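Local structure of trehalose synthase regulatory protein (Candida albicans, 5HUS) at residues K128-K133 with A147-H152; L74-R79 with S192-K197. The protein probably acts as a regulatory subunit of the trehalose synthase complex, through a C-terminal domain related to the trehalose-phosphatases of the HAD superfamily. All blocks are in the same frame, centred on the assembly; numbering follows the deposited sequence.

Contact 1: K128-K133 with A147-H152; sequences KLVESK and ATVRFH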
loop_
_atom_site.group_PDB
_atom_site.type_symbol
_atom_site.label_atom_id
_atom_site.label_comp_id
_atom_site.label_asym_id
_atom_site.label_seq_id
_atom_site.Cartn_x
_atom_site.Cartn_y
_atom_site.Cartn_z
ATOM N N LYS A 128 14.214 -9.547 17.004
ATOM C CA LYS A 128 15.418 -9.734 17.805
ATOM C C LYS A 128 16.642 -9.180 17.080
ATOM O O LYS A 128 17.470 -8.484 17.674
ATOM C CB LYS A 128 15.611 -11.217 18.126
ATOM C CG LYS A 128 16.755 -11.512 19.082
ATOM C CD LYS A 128 16.339 -12.542 20.122
ATOM C CE LYS A 128 17.531 -13.027 20.924
ATOM N NZ LYS A 128 18.506 -13.735 20.053
ATOM N N LEU A 129 16.735 -9.477 15.790
ATOM C CA LEU A 129 17.827 -8.987 14.957
ATOM C C LEU A 129 17.836 -7.456 14.928
ATOM O O LEU A 129 18.869 -6.828 15.173
ATOM C CB LEU A 129 17.709 -9.567 13.543
ATOM C CG LEU A 129 18.852 -9.398 12.537
ATOM C CD1 LEU A 129 18.766 -10.481 11.476
ATOM C CD2 LEU A 129 18.830 -8.022 11.877
ATOM N N VAL A 130 16.684 -6.855 14.645
ATOM C CA VAL A 130 16.587 -5.399 14.588
ATOM C C VAL A 130 16.910 -4.765 15.938
ATOM O O VAL A 130 17.593 -3.739 16.003
ATOM C CB VAL A 130 15.189 -4.943 14.126
ATOM C CG1 VAL A 130 15.062 -3.429 14.217
ATOM C CG2 VAL A 130 14.932 -5.416 12.701
ATOM N N GLU A 131 16.448 -5.387 17.019
ATOM C CA GLU A 131 16.680 -4.833 18.352
ATOM C C GLU A 131 18.170 -4.820 18.699
ATOM O O GLU A 131 18.643 -3.901 19.368
ATOM C CB GLU A 131 15.881 -5.610 19.404
ATOM C CG GLU A 131 14.414 -5.183 19.482
ATOM C CD GLU A 131 13.595 -6.031 20.440
ATOM O OE1 GLU A 131 14.021 -7.161 20.761
ATOM O OE2 GLU A 131 12.522 -5.564 20.869
ATOM N N SER A 132 18.907 -5.818 18.217
ATOM C CA SER A 132 20.348 -5.890 18.452
ATOM C C SER A 132 21.097 -4.791 17.699
ATOM O O SER A 132 22.164 -4.351 18.128
ATOM C CB SER A 132 20.899 -7.263 18.056
ATOM O OG SER A 132 20.973 -7.406 16.647
ATOM N N LYS A 133 20.540 -4.354 16.573
ATOM C CA LYS A 133 21.104 -3.230 15.836
ATOM C C LYS A 133 20.850 -1.933 16.589
ATOM O O LYS A 133 21.706 -1.049 16.629
ATOM C CB LYS A 133 20.509 -3.133 14.429
ATOM C CG LYS A 133 20.666 -4.384 13.584
ATOM C CD LYS A 133 22.126 -4.753 13.382
ATOM C CE LYS A 133 22.258 -5.960 12.462
ATOM N NZ LYS A 133 23.677 -6.384 12.302
ATOM N N ALA A 147 3.058 -7.952 11.190
ATOM C CA ALA A 147 3.627 -8.651 10.037
ATOM C C ALA A 147 4.708 -7.834 9.335
ATOM O O ALA A 147 5.154 -8.189 8.243
ATOM C CB ALA A 147 2.522 -9.020 9.045
ATOM N N THR A 148 5.122 -6.737 9.959
ATOM C CA THR A 148 6.197 -5.921 9.417
ATOM C C THR A 148 7.060 -5.419 10.558
ATOM O O THR A 148 6.599 -5.315 11.695
ATOM C CB THR A 148 5.662 -4.720 8.584
ATOM O OG1 THR A 148 4.614 -4.066 9.296
ATOM C CG2 THR A 148 5.105 -5.185 7.261
ATOM N N VAL A 149 8.323 -5.148 10.260
ATOM C CA VAL A 149 9.232 -4.581 11.247
ATOM C C VAL A 149 9.932 -3.397 10.600
ATOM O O VAL A 149 10.357 -3.475 9.443
ATOM C CB VAL A 149 10.271 -5.608 11.754
ATOM C CG1 VAL A 149 11.158 -4.988 12.831
ATOM C CG2 VAL A 149 9.579 -6.871 12.289
ATOM N N ARG A 150 10.034 -2.295 11.334
ATOM C CA ARG A 150 10.700 -1.114 10.802
ATOM C C ARG A 150 11.813 -0.651 11.738
ATOM O O ARG A 150 11.600 -0.456 12.933
ATOM C CB ARG A 150 9.691 0.013 10.559
ATOM C CG ARG A 150 10.234 1.125 9.673
ATOM C CD ARG A 150 9.171 2.170 9.342
ATOM N NE ARG A 150 8.156 1.682 8.412
ATOM C CZ ARG A 150 8.073 2.048 7.137
ATOM N NH1 ARG A 150 8.945 2.909 6.630
ATOM N NH2 ARG A 150 7.113 1.557 6.364
ATOM N N PHE A 151 13.005 -0.496 11.171
ATOM C CA PHE A 151 14.182 -0.059 11.909
ATOM C C PHE A 151 14.392 1.425 11.623
ATOM O O PHE A 151 14.801 1.792 10.527
ATOM C CB PHE A 151 15.403 -0.891 11.493
ATOM C CG PHE A 151 16.677 -0.544 12.220
ATOM C CD1 PHE A 151 16.654 0.021 13.483
ATOM C CD2 PHE A 151 17.907 -0.799 11.631
ATOM C CE1 PHE A 151 17.834 0.333 14.140
ATOM C CE2 PHE A 151 19.087 -0.488 12.283
ATOM C CZ PHE A 151 19.048 0.079 13.538
ATOM N N HIS A 152 14.099 2.274 12.604
ATOM C CA HIS A 152 14.185 3.721 12.422
ATOM C C HIS A 152 15.545 4.270 12.847
ATOM O O HIS A 152 16.022 3.979 13.939
ATOM C CB HIS A 152 13.101 4.436 13.227
ATOM C CG HIS A 152 11.700 4.108 12.808
ATOM N ND1 HIS A 152 10.967 4.926 11.977
ATOM C CD2 HIS A 152 10.885 3.077 13.137
ATOM C CE1 HIS A 152 9.765 4.406 11.799
ATOM N NE2 HIS A 152 9.689 3.286 12.493
#

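Contact 2: L74-R79 with S192-K197; sequences LSYLQR and SVIVQK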
loop_
_atom_site.group_PDB
_atom_site.type_symbol
_atom_site.label_atom_id
_atom_site.label_comp_id
_atom_site.label_asym_id
_atom_site.label_seq_id
_atom_site.Cartn_x
_atom_site.Cartn_y
_atom_site.Cartn_z
ATOM N N LEU A 74 -4.637 2.011 1.103
ATOM C CA LEU A 74 -3.473 1.151 1.308
ATOM C C LEU A 74 -2.543 1.885 2.253
ATOM O O LEU A 74 -2.078 2.985 1.949
ATOM C CB LEU A 74 -2.777 0.820 -0.019
ATOM C CG LEU A 74 -1.455 0.048 0.066
ATOM C CD1 LEU A 74 -1.640 -1.325 0.719
ATOM C CD2 LEU A 74 -0.826 -0.098 -1.317
ATOM N N SER A 75 -2.288 1.275 3.406
ATOM C CA SER A 75 -1.589 1.939 4.504
ATOM C C SER A 75 -0.574 1.008 5.137
ATOM O O SER A 75 -0.788 -0.207 5.183
ATOM C CB SER A 75 -2.595 2.405 5.559
ATOM O OG SER A 75 -1.947 2.886 6.730
ATOM N N TYR A 76 0.521 1.577 5.633
ATOM C CA TYR A 76 1.507 0.805 6.393
ATOM C C TYR A 76 1.054 0.521 7.817
ATOM O O TYR A 76 1.655 -0.304 8.504
ATOM C CB TYR A 76 2.851 1.534 6.451
ATOM C CG TYR A 76 3.674 1.429 5.193
ATOM C CD1 TYR A 76 4.346 0.257 4.878
ATOM C CD2 TYR A 76 3.792 2.509 4.330
ATOM C CE1 TYR A 76 5.102 0.160 3.725
ATOM C CE2 TYR A 76 4.545 2.426 3.181
ATOM C CZ TYR A 76 5.198 1.250 2.882
ATOM O OH TYR A 76 5.950 1.165 1.733
ATOM N N LEU A 77 0.002 1.205 8.260
ATOM C CA LEU A 77 -0.420 1.124 9.655
ATOM C C LEU A 77 -1.016 -0.233 10.021
ATOM O O LEU A 77 -1.552 -0.945 9.174
ATOM C CB LEU A 77 -1.427 2.230 9.966
ATOM C CG LEU A 77 -0.923 3.659 9.784
ATOM C CD1 LEU A 77 -2.043 4.645 10.068
ATOM C CD2 LEU A 77 0.276 3.953 10.683
ATOM N N GLN A 78 -0.921 -0.583 11.300
ATOM C CA GLN A 78 -1.443 -1.855 11.762
ATOM C C GLN A 78 -2.961 -1.817 11.869
ATOM O O GLN A 78 -3.574 -0.741 11.926
ATOM C CB GLN A 78 -0.818 -2.236 13.106
ATOM C CG GLN A 78 -1.258 -1.382 14.288
ATOM C CD GLN A 78 -0.485 -1.727 15.555
ATOM O OE1 GLN A 78 -0.593 -2.835 16.078
ATOM N NE2 GLN A 78 0.314 -0.782 16.039
ATOM N N ARG A 79 -3.557 -3.006 11.876
ATOM C CA ARG A 79 -5.004 -3.152 11.894
ATOM C C ARG A 79 -5.651 -2.332 13.000
ATOM O O ARG A 79 -6.613 -1.595 12.754
ATOM C CB ARG A 79 -5.383 -4.621 12.051
ATOM C CG ARG A 79 -5.157 -5.453 10.795
ATOM C CD ARG A 79 -5.312 -6.927 11.093
ATOM N NE ARG A 79 -4.228 -7.399 11.944
ATOM C CZ ARG A 79 -4.181 -8.607 12.493
ATOM N NH1 ARG A 79 -5.160 -9.479 12.272
ATOM N NH2 ARG A 79 -3.148 -8.946 13.253
ATOM N N SER A 192 14.742 4.819 7.205
ATOM C CA SER A 192 14.394 3.608 7.929
ATOM C C SER A 192 14.552 2.372 7.056
ATOM O O SER A 192 14.577 2.454 5.831
ATOM C CB SER A 192 12.961 3.687 8.457
ATOM O OG SER A 192 12.024 3.600 7.397
ATOM N N VAL A 193 14.673 1.227 7.709
ATOM C CA VAL A 193 14.655 -0.054 7.022
ATOM C C VAL A 193 13.318 -0.729 7.290
ATOM O O VAL A 193 12.952 -0.923 8.447
ATOM C CB VAL A 193 15.801 -0.968 7.494
ATOM C CG1 VAL A 193 15.721 -2.334 6.809
ATOM C CG2 VAL A 193 17.148 -0.310 7.238
ATOM N N ILE A 194 12.580 -1.070 6.237
ATOM C CA ILE A 194 11.341 -1.814 6.432
ATOM C C ILE A 194 11.501 -3.261 5.979
ATOM O O ILE A 194 12.033 -3.536 4.901
ATOM C CB ILE A 194 10.143 -1.171 5.697
ATOM C CG1 ILE A 194 8.878 -2.001 5.938
ATOM C CG2 ILE A 194 10.421 -1.008 4.209
ATOM C CD1 ILE A 194 7.681 -1.527 5.165
ATOM N N VAL A 195 11.057 -4.175 6.836
ATOM C CA VAL A 195 11.116 -5.607 6.553
ATOM C C VAL A 195 9.699 -6.105 6.264
ATOM O O VAL A 195 8.802 -5.951 7.108
ATOM C CB VAL A 195 11.743 -6.394 7.739
ATOM C CG1 VAL A 195 11.944 -7.868 7.365
ATOM C CG2 VAL A 195 13.055 -5.757 8.161
ATOM N N GLN A 196 9.482 -6.652 5.068
ATOM C CA GLN A 196 8.159 -7.161 4.717
ATOM C C GLN A 196 8.215 -8.342 3.759
ATOM O O GLN A 196 9.251 -8.617 3.132
ATOM C CB GLN A 196 7.281 -6.044 4.107
ATOM C CG GLN A 196 7.709 -5.627 2.737
ATOM C CD GLN A 196 6.708 -4.693 2.065
ATOM O OE1 GLN A 196 6.603 -4.645 0.841
ATOM N NE2 GLN A 196 5.984 -3.942 2.865
ATOM N N LYS A 197 7.081 -9.030 3.670
ATOM C CA LYS A 197 6.888 -10.109 2.714
ATOM C C LYS A 197 6.952 -9.590 1.284
ATOM O O LYS A 197 6.361 -8.558 0.955
ATOM C CB LYS A 197 5.543 -10.800 2.954
ATOM C CG LYS A 197 5.637 -12.176 3.584
ATOM C CD LYS A 197 6.336 -13.154 2.656
ATOM C CE LYS A 197 5.541 -14.436 2.469
ATOM N NZ LYS A 197 6.426 -15.599 2.185
#

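Contact 1: K128-K133 with A147-H152
K133 NZ is gripped by two acceptors on helix 161-179, in a salt bridge to E170 OE1 and a hydrogen bond to H174 ND1, while the root of the same side chain packs on F151. K133 CB meets the far end of the F151 ring obliquely, 3.6 Å from CZ. A bend at chi2 then turns the lysine chain away from strand 149-152, and its extended outer half carries the ammonium to its partners. V130, one turn earlier, does the rest of the packing. Its two methyls are shared between alternate residues of the strand: V130 CG1 rests 3.7 Å from F151 CB and also meets CG and CD1 at the near end of the ring, whereas V130 CG2 meets V149 CG1 at 3.8 Å. F151 CG stands anti to the backbone N (chi1 -179°), which carries the ring out from the strand and across the helix, with V130 O over one face and K133 at its far end. No hydrogen bond joins the segments; side-chain carbons make most of the contact, which is largely buried. Within the helix, S132 OG turns back to L129 O at 2.6 Å; the hydroxyl is tilted 20° from the carbonyl plane, and the same oxygen also accepts from K133 N. Helix 116-136 and the strand run almost parallel here, their local axes 6° apart and 9.2 Å at closest approach. T171 of helix 161-179 and V134 also touch F151, enclosing it between two helices. Such packing of two helices on one face of a four-stranded antiparallel sheet makes a two-layer alpha/beta unit, and its alpha-beta-beta repeat in chain order is consistent with the cap domain of HAD trehalose-phosphatases.

Contact 2: L74-R79 with S192-K197
I194 reaches from strand 192-197 to the ring of Y76, and this pair carries nearly the whole contact. The I194 CB already points toward the loop. From there CG1 stands anti to the backbone N (chi1 180°), still 4.9 Å from Y76 CE1, and chi2 of -175° keeps the chain straight, so that the terminal methyl alone does the touching. I194 CD1 lies 3.4 Å from Y76 CE1, a tight approach, and 3.8 Å from Y76 CD1. The methyl meets this flank of the ring obliquely, and the two side chains cross at about a right angle. Q196, two residues along the strand, comes to the ring edge near its plane, with NE2 4.3 Å from Y76 CE1; that amide nitrogen is hydrogen-bonded to N98 OD1. Y76 is the middle residue of an ST turn: S75 OG accepts from L77 N at 3.0 Å, with an N-H...O angle of 164°. S75 follows strand 69-74 directly, probably where other HAD proteins carry the motif II serine or threonine, and Q78 is the N-cap of helix 79-86. From the loop that follows strand 69-74 of the mainly parallel core sheet, the Y76 ring reaches toward the antiparallel sheet, while I255 of helix 254-265 packs against both Y76 and Q196 and V189 of strand 184-189 lies against I194.

Overall arrangement
Contacts 1 and 2 lie about 12 Å apart between centres and meet through neighbouring antiparallel strands. F151 N to V193 O and V149 O to V195 N, both 2.8 Å, are probable hydrogen bonds tying 149-152 to 192-197. Contact 1 uses the helix-covered face of this sheet; contact 2 uses the face turned to the core domain. R150 joins them: pointing away from helix 116-136, it makes a cation-pi interaction with Y76, and its NH2 packs 3.4 Å from I194 CD1. In phosphatase relatives the active site lies between core and cap, so contact 2 probably borders the corresponding cleft, with contact 1 behind the cap sheet.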